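Local coordinates for protein peptidyl-prolyl cis-trans isomerase ([Pseudomonas syringae] pv. tomato str. DC3000, PDB 5XB0) that probably catalyses the cis-trans isomerisation of peptide bonds preceding proline in proteins, through the FKBP-type domain that this chain contains, at residues 46-56 / 68-78; 58-66 / 116-124. All coordinates share one frame; numbering follows the deposited sequence.

Interaction 1: residues 46-56 / 68-78; sequences PDANGRVEVRY and QSTQPQWFRLD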
loop_
_atom_site.group_PDB
_atom_site.type_symbol
_atom_site.label_atom_id
_atom_site.label_comp_id
_atom_site.label_asym_id
_atom_site.label_seq_id
_atom_site.Cartn_x
_atom_site.Cartn_y
_atom_site.Cartn_z
ATOM N N PRO A 46 -4.461 13.176 6.877
ATOM C CA PRO A 46 -4.119 12.731 8.234
ATOM C C PRO A 46 -2.706 13.108 8.644
ATOM O O PRO A 46 -1.826 13.219 7.790
ATOM C CB PRO A 46 -4.250 11.216 8.141
ATOM C CG PRO A 46 -3.857 10.913 6.735
ATOM C CD PRO A 46 -4.395 12.065 5.905
ATOM N N ASP A 47 -2.509 13.304 9.941
ATOM C CA ASP A 47 -1.183 13.507 10.505
ATOM C C ASP A 47 -0.485 12.170 10.683
ATOM O O ASP A 47 -1.137 11.122 10.771
ATOM C CB ASP A 47 -1.270 14.226 11.847
ATOM C CG ASP A 47 -1.730 15.669 11.716
ATOM O OD1 ASP A 47 -1.563 16.272 10.631
ATOM O OD2 ASP A 47 -2.239 16.209 12.717
ATOM N N ALA A 48 0.844 12.213 10.769
ATOM C CA ALA A 48 1.641 11.005 10.920
ATOM C C ALA A 48 1.230 10.204 12.154
ATOM O O ALA A 48 1.324 8.977 12.162
ATOM C CB ALA A 48 3.131 11.361 10.991
ATOM N N ASN A 49 0.782 10.893 13.195
ATOM C CA ASN A 49 0.347 10.215 14.410
ATOM C C ASN A 49 -1.166 10.236 14.579
ATOM O O ASN A 49 -1.676 10.108 15.694
ATOM C CB ASN A 49 1.005 10.839 15.633
ATOM C CG ASN A 49 0.566 12.273 15.861
ATOM O OD1 ASN A 49 0.058 12.939 14.955
ATOM N ND2 ASN A 49 0.761 12.757 17.078
ATOM N N GLY A 50 -1.879 10.399 13.470
ATOM C CA GLY A 50 -3.325 10.413 13.508
ATOM C C GLY A 50 -3.944 9.091 13.100
ATOM O O GLY A 50 -3.270 8.053 13.064
ATOM N N ARG A 51 -5.241 9.141 12.808
ATOM C CA ARG A 51 -6.001 7.976 12.386
ATOM C C ARG A 51 -6.675 8.213 11.041
ATOM O O ARG A 51 -7.036 9.339 10.708
ATOM C CB ARG A 51 -7.067 7.618 13.428
ATOM C CG ARG A 51 -6.525 7.341 14.820
ATOM C CD ARG A 51 -7.619 7.486 15.862
ATOM N NE ARG A 51 -8.517 6.335 15.907
ATOM C CZ ARG A 51 -9.840 6.406 15.780
ATOM N NH1 ARG A 51 -10.437 7.577 15.586
ATOM N NH2 ARG A 51 -10.570 5.302 15.847
ATOM N N VAL A 52 -6.836 7.133 10.287
ATOM C CA VAL A 52 -7.573 7.139 9.029
ATOM C C VAL A 52 -8.738 6.175 9.106
ATOM O O VAL A 52 -8.637 5.104 9.704
ATOM C CB VAL A 52 -6.671 6.760 7.830
ATOM C CG1 VAL A 52 -5.589 7.801 7.652
ATOM C CG2 VAL A 52 -6.038 5.362 7.997
ATOM N N GLU A 53 -9.862 6.570 8.528
ATOM C CA GLU A 53 -10.986 5.659 8.373
ATOM C C GLU A 53 -11.048 5.328 6.898
ATOM O O GLU A 53 -11.207 6.224 6.066
ATOM C CB GLU A 53 -12.297 6.278 8.859
ATOM C CG GLU A 53 -13.449 5.271 8.923
ATOM C CD GLU A 53 -14.796 5.914 9.219
ATOM O OE1 GLU A 53 -14.992 7.101 8.888
ATOM O OE2 GLU A 53 -15.671 5.227 9.795
ATOM N N VAL A 54 -10.908 4.045 6.563
ATOM C CA VAL A 54 -10.746 3.651 5.174
ATOM C C VAL A 54 -11.626 2.474 4.768
ATOM O O VAL A 54 -12.046 1.678 5.601
ATOM C CB VAL A 54 -9.277 3.266 4.867
ATOM C CG1 VAL A 54 -8.372 4.501 4.977
ATOM C CG2 VAL A 54 -8.807 2.128 5.795
ATOM N N ARG A 55 -11.913 2.396 3.475
ATOM C CA ARG A 55 -12.235 1.132 2.835
ATOM C C ARG A 55 -11.008 0.739 2.046
ATOM O O ARG A 55 -10.319 1.607 1.502
ATOM C CB ARG A 55 -13.432 1.253 1.895
ATOM C CG ARG A 55 -14.727 1.613 2.544
ATOM C CD ARG A 55 -15.849 1.511 1.524
ATOM N NE ARG A 55 -17.140 1.640 2.173
ATOM C CZ ARG A 55 -17.753 2.798 2.358
ATOM N NH1 ARG A 55 -17.196 3.920 1.923
ATOM N NH2 ARG A 55 -18.928 2.833 2.965
ATOM N N TYR A 56 -10.727 -0.556 1.954
ATOM C CA TYR A 56 -9.541 -0.972 1.223
ATOM C C TYR A 56 -9.656 -2.387 0.680
ATOM O O TYR A 56 -10.393 -3.219 1.195
ATOM C CB TYR A 56 -8.286 -0.863 2.101
ATOM C CG TYR A 56 -8.231 -1.865 3.231
ATOM C CD1 TYR A 56 -8.882 -1.614 4.434
ATOM C CD2 TYR A 56 -7.538 -3.066 3.099
ATOM C CE1 TYR A 56 -8.857 -2.540 5.481
ATOM C CE2 TYR A 56 -7.509 -4.002 4.141
ATOM C CZ TYR A 56 -8.157 -3.721 5.333
ATOM O OH TYR A 56 -8.137 -4.632 6.370
ATOM N N GLN A 68 -9.208 -7.343 2.985
ATOM C CA GLN A 68 -10.037 -6.219 2.555
ATOM C C GLN A 68 -10.999 -5.821 3.662
ATOM O O GLN A 68 -11.291 -6.610 4.560
ATOM C CB GLN A 68 -10.803 -6.569 1.274
ATOM C CG GLN A 68 -11.860 -7.641 1.446
ATOM C CD GLN A 68 -12.452 -8.088 0.126
ATOM O OE1 GLN A 68 -12.494 -9.276 -0.173
ATOM N NE2 GLN A 68 -12.931 -7.136 -0.660
ATOM N N SER A 69 -11.470 -4.580 3.610
ATOM C CA SER A 69 -12.431 -4.088 4.582
ATOM C C SER A 69 -13.828 -4.647 4.327
ATOM O O SER A 69 -14.169 -5.001 3.197
ATOM C CB SER A 69 -12.459 -2.557 4.546
ATOM O OG SER A 69 -12.794 -2.105 3.240
ATOM N N THR A 70 -14.631 -4.716 5.386
ATOM C CA THR A 70 -16.028 -5.139 5.284
ATOM C C THR A 70 -16.987 -4.000 5.596
ATOM O O THR A 70 -18.213 -4.130 5.448
ATOM C CB THR A 70 -16.326 -6.293 6.236
ATOM O OG1 THR A 70 -15.866 -5.951 7.555
ATOM C CG2 THR A 70 -15.634 -7.558 5.767
ATOM N N GLN A 71 -16.403 -2.903 6.062
ATOM C CA GLN A 71 -17.088 -1.670 6.427
ATOM C C GLN A 71 -15.969 -0.650 6.559
ATOM O O GLN A 71 -14.808 -1.047 6.640
ATOM C CB GLN A 71 -17.853 -1.821 7.738
ATOM C CG GLN A 71 -16.929 -2.147 8.910
ATOM C CD GLN A 71 -17.598 -2.006 10.257
ATOM O OE1 GLN A 71 -18.678 -1.425 10.371
ATOM N NE2 GLN A 71 -16.957 -2.542 11.292
ATOM N N PRO A 72 -16.289 0.656 6.581
ATOM C CA PRO A 72 -15.206 1.612 6.836
ATOM C C PRO A 72 -14.541 1.316 8.176
ATOM O O PRO A 72 -15.237 1.019 9.151
ATOM C CB PRO A 72 -15.919 2.964 6.860
ATOM C CG PRO A 72 -17.122 2.761 6.025
ATOM C CD PRO A 72 -17.564 1.340 6.292
ATOM N N GLN A 73 -13.216 1.358 8.196
ATOM C CA GLN A 73 -12.449 0.865 9.330
ATOM C C GLN A 73 -11.392 1.877 9.753
ATOM O O GLN A 73 -10.679 2.399 8.904
ATOM C CB GLN A 73 -11.793 -0.465 8.952
ATOM C CG GLN A 73 -11.089 -1.158 10.073
ATOM C CD GLN A 73 -10.774 -2.602 9.747
ATOM O OE1 GLN A 73 -11.024 -3.080 8.631
ATOM N NE2 GLN A 73 -10.222 -3.313 10.726
ATOM N N TRP A 74 -11.289 2.130 11.062
ATOM C CA TRP A 74 -10.273 3.029 11.623
ATOM C C TRP A 74 -8.941 2.333 11.885
ATOM O O TRP A 74 -8.906 1.225 12.443
ATOM C CB TRP A 74 -10.762 3.649 12.937
ATOM C CG TRP A 74 -11.815 4.700 12.777
ATOM C CD1 TRP A 74 -13.158 4.550 12.953
ATOM C CD2 TRP A 74 -11.607 6.071 12.414
ATOM N NE1 TRP A 74 -13.801 5.741 12.722
ATOM C CE2 TRP A 74 -12.869 6.694 12.398
ATOM C CE3 TRP A 74 -10.478 6.830 12.100
ATOM C CZ2 TRP A 74 -13.038 8.038 12.062
ATOM C CZ3 TRP A 74 -10.646 8.176 11.785
ATOM C CH2 TRP A 74 -11.916 8.759 11.764
ATOM N N PHE A 75 -7.853 3.001 11.496
ATOM C CA PHE A 75 -6.483 2.547 11.780
ATOM C C PHE A 75 -5.626 3.705 12.280
ATOM O O PHE A 75 -5.764 4.828 11.808
ATOM C CB PHE A 75 -5.820 1.967 10.531
ATOM C CG PHE A 75 -6.472 0.735 10.006
ATOM C CD1 PHE A 75 -6.304 -0.483 10.652
ATOM C CD2 PHE A 75 -7.240 0.780 8.857
ATOM C CE1 PHE A 75 -6.897 -1.627 10.154
ATOM C CE2 PHE A 75 -7.834 -0.364 8.357
ATOM C CZ PHE A 75 -7.662 -1.570 9.009
ATOM N N ARG A 76 -4.724 3.427 13.217
ATOM C CA ARG A 76 -3.690 4.393 13.580
ATOM C C ARG A 76 -2.568 4.349 12.557
ATOM O O ARG A 76 -2.029 3.274 12.272
ATOM C CB ARG A 76 -3.131 4.101 14.977
ATOM C CG ARG A 76 -4.085 4.436 16.085
ATOM C CD ARG A 76 -3.515 4.087 17.440
ATOM N NE ARG A 76 -2.249 4.766 17.693
ATOM C CZ ARG A 76 -1.851 5.166 18.896
ATOM N NH1 ARG A 76 -2.632 4.966 19.952
ATOM N NH2 ARG A 76 -0.683 5.773 19.043
ATOM N N LEU A 77 -2.213 5.501 11.998
ATOM C CA LEU A 77 -1.120 5.540 11.024
ATOM C C LEU A 77 0.219 5.102 11.619
ATOM O O LEU A 77 1.080 4.599 10.894
ATOM C CB LEU A 77 -0.978 6.942 10.427
ATOM C CG LEU A 77 -1.920 7.258 9.270
ATOM C CD1 LEU A 77 -1.434 8.497 8.546
ATOM C CD2 LEU A 77 -2.038 6.082 8.301
ATOM N N ASP A 78 0.409 5.279 12.924
ATOM C CA ASP A 78 1.676 4.880 13.527
ATOM C C ASP A 78 1.736 3.380 13.810
ATOM O O ASP A 78 2.724 2.883 14.365
ATOM C CB ASP A 78 1.966 5.683 14.816
ATOM C CG ASP A 78 0.958 5.440 15.945
ATOM O OD1 ASP A 78 0.148 4.484 15.903
ATOM O OD2 ASP A 78 0.996 6.235 16.913
HETATM O O HOH W 1 -1.822 7.935 17.522
HETATM O O HOH W 2 -1.205 7.217 14.530
HETATM O O HOH W 3 -15.920 2.854 11.112
HETATM O O HOH W 4 -16.690 6.567 12.503
HETATM O O HOH W 5 -13.372 -4.274 0.613
#
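Two torsions settle Arg51 and Glu53 on opposite faces of the Trp74 indole. The strand pairing places Glu53 CB over the six-membered ring of Trp74, 3.5 Å from its centroid, as a CH-pi contact; with CG anti to the backbone N (chi1 -171°) and the chain extended beyond it, the Glu53 carboxylate is carried along the same face, nearly parallel to the indole. Arg51 instead bends at chi3 (78°), folding its guanidinium back flat onto the other face, centres of Arg51 guanidinium and Trp74 ring 4.3 Å apart and planes 13° apart. A water accepts from Trp74 NE1 and donates to Glu53 OE2; a second water joins OE2 to Pro72 O. Farther along, the Arg55 guanidinium lays one face over Pro72 CG.

Strands 51-56 and 73-76 are antiparallel. Val52 and Phe75 exchange both backbone bonds, as do Val54 and Gln73, while Leu77 N extends the pattern to Gly50 O at 3.0 Å. Ahead of Gln73, in the loop that leads into strand 73-76, Ser69 OG accepts a nearly straight bond from Tyr56 N at 2.9 Å, and Ser69 N returns a bond to Tyr56 O. That backbone also lies over one face of the Tyr56 ring, with Ser69 N above its centre. On the side of Val52 and Val54, Val54 CG2 meets the edge of Phe75 at CD2 (3.7 Å), and Leu77 CD2 packs 4.0 Å from Val52 CG1.

Strand 51-59 has strand 122-132 on one side; on the other its first half pairs with 73-76 and its later part with 65-68. Ser132 OG hydrogen-bonds Arg51 NH1, and Leu128 touches Val52. Tyr56 OH bonds to Asp67, and Leu77 O to Thr85 of helix 82-87.

Interaction 2: residues 58-66 / 116-124; sequences GRLPDGKIF and IDPFTPLVF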
loop_
_atom_site.group_PDB
_atom_site.type_symbol
_atom_site.label_atom_id
_atom_site.label_comp_id
_atom_site.label_asym_id
_atom_site.label_seq_id
_atom_site.Cartn_x
_atom_site.Cartn_y
_atom_site.Cartn_z
ATOM N N GLY A 58 -6.601 -5.170 -0.446
ATOM C CA GLY A 58 -5.176 -5.426 -0.572
ATOM C C GLY A 58 -4.937 -6.682 -1.384
ATOM O O GLY A 58 -5.513 -7.731 -1.093
ATOM N N ARG A 59 -4.110 -6.555 -2.418
ATOM C CA ARG A 59 -3.827 -7.657 -3.327
ATOM C C ARG A 59 -2.344 -7.950 -3.479
ATOM O O ARG A 59 -1.502 -7.046 -3.403
ATOM C CB ARG A 59 -4.409 -7.364 -4.709
ATOM C CG ARG A 59 -5.906 -7.125 -4.722
ATOM C CD ARG A 59 -6.359 -6.730 -6.110
ATOM N NE ARG A 59 -7.136 -7.790 -6.732
ATOM C CZ ARG A 59 -8.463 -7.819 -6.758
ATOM N NH1 ARG A 59 -9.161 -6.832 -6.213
ATOM N NH2 ARG A 59 -9.091 -8.833 -7.339
ATOM N N LEU A 60 -2.048 -9.223 -3.726
ATOM C CA LEU A 60 -0.720 -9.644 -4.179
ATOM C C LEU A 60 -0.547 -9.224 -5.637
ATOM O O LEU A 60 -1.529 -8.900 -6.314
ATOM C CB LEU A 60 -0.556 -11.159 -4.027
ATOM C CG LEU A 60 -0.902 -11.738 -2.651
ATOM C CD1 LEU A 60 -0.735 -13.249 -2.641
ATOM C CD2 LEU A 60 -0.035 -11.076 -1.592
ATOM N N PRO A 61 0.694 -9.231 -6.136
ATOM C CA PRO A 61 0.904 -8.823 -7.530
ATOM C C PRO A 61 0.126 -9.644 -8.555
ATOM O O PRO A 61 -0.168 -9.114 -9.628
ATOM C CB PRO A 61 2.409 -9.018 -7.721
ATOM C CG PRO A 61 2.987 -8.755 -6.360
ATOM C CD PRO A 61 1.963 -9.314 -5.392
ATOM N N ASP A 62 -0.207 -10.893 -8.242
ATOM C CA ASP A 62 -0.980 -11.705 -9.180
ATOM C C ASP A 62 -2.490 -11.480 -9.056
ATOM O O ASP A 62 -3.282 -12.178 -9.701
ATOM C CB ASP A 62 -0.653 -13.198 -9.015
ATOM C CG ASP A 62 -1.013 -13.753 -7.636
ATOM O OD1 ASP A 62 -1.812 -13.150 -6.898
ATOM O OD2 ASP A 62 -0.497 -14.837 -7.302
ATOM N N GLY A 63 -2.889 -10.517 -8.223
ATOM C CA GLY A 63 -4.286 -10.152 -8.091
ATOM C C GLY A 63 -4.975 -10.699 -6.860
ATOM O O GLY A 63 -6.033 -10.194 -6.475
ATOM N N LYS A 64 -4.395 -11.726 -6.242
ATOM C CA LYS A 64 -5.048 -12.360 -5.098
ATOM C C LYS A 64 -5.294 -11.374 -3.964
ATOM O O LYS A 64 -4.375 -10.705 -3.512
ATOM C CB LYS A 64 -4.220 -13.525 -4.566
ATOM C CG LYS A 64 -4.910 -14.256 -3.413
ATOM C CD LYS A 64 -3.928 -15.042 -2.558
ATOM C CE LYS A 64 -4.636 -15.691 -1.374
ATOM N NZ LYS A 64 -3.685 -16.373 -0.450
ATOM N N ILE A 65 -6.537 -11.293 -3.505
ATOM C CA ILE A 65 -6.862 -10.466 -2.351
ATOM C C ILE A 65 -6.405 -11.150 -1.076
ATOM O O ILE A 65 -6.841 -12.263 -0.785
ATOM C CB ILE A 65 -8.363 -10.193 -2.283
ATOM C CG1 ILE A 65 -8.800 -9.373 -3.495
ATOM C CG2 ILE A 65 -8.728 -9.492 -0.966
ATOM C CD1 ILE A 65 -10.313 -9.184 -3.567
ATOM N N PHE A 66 -5.531 -10.494 -0.316
ATOM C CA PHE A 66 -5.073 -11.082 0.940
ATOM C C PHE A 66 -5.794 -10.496 2.153
ATOM O O PHE A 66 -5.816 -11.116 3.215
ATOM C CB PHE A 66 -3.562 -10.929 1.104
ATOM C CG PHE A 66 -3.095 -9.510 1.180
ATOM C CD1 PHE A 66 -3.108 -8.822 2.390
ATOM C CD2 PHE A 66 -2.638 -8.861 0.049
ATOM C CE1 PHE A 66 -2.673 -7.506 2.463
ATOM C CE2 PHE A 66 -2.194 -7.555 0.125
ATOM C CZ PHE A 66 -2.219 -6.880 1.333
ATOM N N ILE A 116 1.653 -14.342 3.003
ATOM C CA ILE A 116 2.359 -13.413 2.122
ATOM C C ILE A 116 3.820 -13.818 2.102
ATOM O O ILE A 116 4.449 -13.897 3.151
ATOM C CB ILE A 116 2.224 -11.941 2.576
ATOM C CG1 ILE A 116 0.748 -11.516 2.597
ATOM C CG2 ILE A 116 3.006 -11.014 1.654
ATOM C CD1 ILE A 116 0.531 -10.098 3.106
ATOM N N ASP A 117 4.349 -14.119 0.915
ATOM C CA ASP A 117 5.722 -14.592 0.798
ATOM C C ASP A 117 6.710 -13.468 1.095
ATOM O O ASP A 117 6.369 -12.287 0.998
ATOM C CB ASP A 117 5.988 -15.144 -0.606
ATOM C CG ASP A 117 5.236 -16.430 -0.887
ATOM O OD1 ASP A 117 4.830 -17.108 0.075
ATOM O OD2 ASP A 117 5.061 -16.754 -2.078
ATOM N N PRO A 118 7.942 -13.828 1.461
ATOM C CA PRO A 118 9.024 -12.844 1.500
ATOM C C PRO A 118 9.103 -12.038 0.203
ATOM O O PRO A 118 8.834 -12.580 -0.870
ATOM C CB PRO A 118 10.276 -13.716 1.682
ATOM C CG PRO A 118 9.759 -14.905 2.457
ATOM C CD PRO A 118 8.396 -15.165 1.883
ATOM N N PHE A 119 9.436 -10.755 0.316
ATOM C CA PHE A 119 9.742 -9.910 -0.836
ATOM C C PHE A 119 8.569 -9.767 -1.792
ATOM O O PHE A 119 8.735 -9.777 -3.012
ATOM C CB PHE A 119 10.974 -10.450 -1.572
ATOM C CG PHE A 119 12.145 -10.669 -0.664
ATOM C CD1 PHE A 119 12.693 -9.602 0.019
ATOM C CD2 PHE A 119 12.655 -11.934 -0.448
ATOM C CE1 PHE A 119 13.761 -9.794 0.881
ATOM C CE2 PHE A 119 13.732 -12.136 0.410
ATOM C CZ PHE A 119 14.283 -11.064 1.071
ATOM N N THR A 120 7.385 -9.596 -1.217
ATOM C CA THR A 120 6.179 -9.406 -2.013
ATOM C C THR A 120 5.704 -7.954 -1.949
ATOM O O THR A 120 5.246 -7.492 -0.901
ATOM C CB THR A 120 5.056 -10.325 -1.533
ATOM O OG1 THR A 120 5.500 -11.686 -1.576
ATOM C CG2 THR A 120 3.825 -10.185 -2.408
ATOM N N PRO A 121 5.812 -7.225 -3.068
ATOM C CA PRO A 121 5.162 -5.911 -3.123
ATOM C C PRO A 121 3.640 -6.059 -3.037
ATOM O O PRO A 121 3.103 -7.078 -3.460
ATOM C CB PRO A 121 5.603 -5.349 -4.477
ATOM C CG PRO A 121 5.951 -6.555 -5.301
ATOM C CD PRO A 121 6.389 -7.639 -4.359
ATOM N N LEU A 122 2.960 -5.071 -2.471
ATOM C CA LEU A 122 1.514 -5.167 -2.261
ATOM C C LEU A 122 0.784 -4.085 -3.036
ATOM O O LEU A 122 1.282 -2.969 -3.161
ATOM C CB LEU A 122 1.178 -5.050 -0.775
ATOM C CG LEU A 122 1.878 -6.050 0.151
ATOM C CD1 LEU A 122 1.437 -5.831 1.598
ATOM C CD2 LEU A 122 1.563 -7.472 -0.307
ATOM N N VAL A 123 -0.402 -4.415 -3.541
ATOM C CA VAL A 123 -1.212 -3.453 -4.286
ATOM C C VAL A 123 -2.496 -3.180 -3.528
ATOM O O VAL A 123 -3.270 -4.093 -3.276
ATOM C CB VAL A 123 -1.551 -3.968 -5.692
ATOM C CG1 VAL A 123 -2.316 -2.919 -6.468
ATOM C CG2 VAL A 123 -0.261 -4.363 -6.434
ATOM N N PHE A 124 -2.697 -1.928 -3.134
ATOM C CA PHE A 124 -3.902 -1.543 -2.398
ATOM C C PHE A 124 -4.794 -0.636 -3.212
ATOM O O PHE A 124 -4.313 0.224 -3.939
ATOM C CB PHE A 124 -3.540 -0.809 -1.110
ATOM C CG PHE A 124 -2.965 -1.683 -0.053
ATOM C CD1 PHE A 124 -3.792 -2.302 0.868
ATOM C CD2 PHE A 124 -1.595 -1.864 0.047
ATOM C CE1 PHE A 124 -3.256 -3.110 1.867
ATOM C CE2 PHE A 124 -1.057 -2.680 1.040
ATOM C CZ PHE A 124 -1.893 -3.294 1.951
#
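The Phe66 ring carries Ile116 CD1 over one face, 4.2 Å from its centroid and offset toward the rim, as a CH-pi contact. Arg59 O and Leu60 N lie at its edge, in its plane. The edge is also turned to the face of Phe124 in an offset edge-to-face pair, the planes at 86° and Phe66 CZ 3.7 Å from Phe124 CZ. Leu122 CD2 lies 3.8 Å from Phe66 CE2. The Phe66 side chain takes the position between backbone N and carbonyl carbon (chi1 63°), which directs the ring across to 116-124. Gly58, with no side chain, lets the Phe124 ring lie close to its backbone, Gly58 CA to Phe124 CD1 3.7 Å.

Beside this cluster Leu60 CD2 touches Thr120 CG2 and Leu122 CD2, and Pro61 crosses Pro121 at about a right angle, CG to CG 3.8 Å. Helix 6-21 reaches both prolines through Phe16.

Arg59 and Val123 pair in both directions, Arg59 N to Val123 O at 2.7 Å and Val123 N to Arg59 O at 2.9 Å, setting the antiparallel register. Phe66 and Phe124 are consistent with the aromatic lining of the FKBP proline pocket. Pro121 O, buried against Pro61 CD, finds no polar partner. Apart from the two Arg59-Val123 bonds the side chains meet through apolar groups, and this end probably depends largely on burial of apolar surface.

Strand 51-59 runs through both contacts: its first part pairs with 73-76 in interaction 1, and its last residues pair with the start of 122-132 in interaction 2. Their centres are 19 Å apart, and the segments adjoin in sequence, 56 before 58 and 66 before 68, without otherwise touching. What unites them is an aromatic pocket. Trp84 meets Tyr56 of interaction 1 and Phe124 of interaction 2 edge-to-face, and a bound tartaric acid, probably from the crystallisation liquor, lies about 4 Å from the side chains of both Tyr56 and Phe66. This aromatic-lined site, with Asp67 beside Tyr56, is consistent with the proline-binding pocket of FKBP-type isomerases.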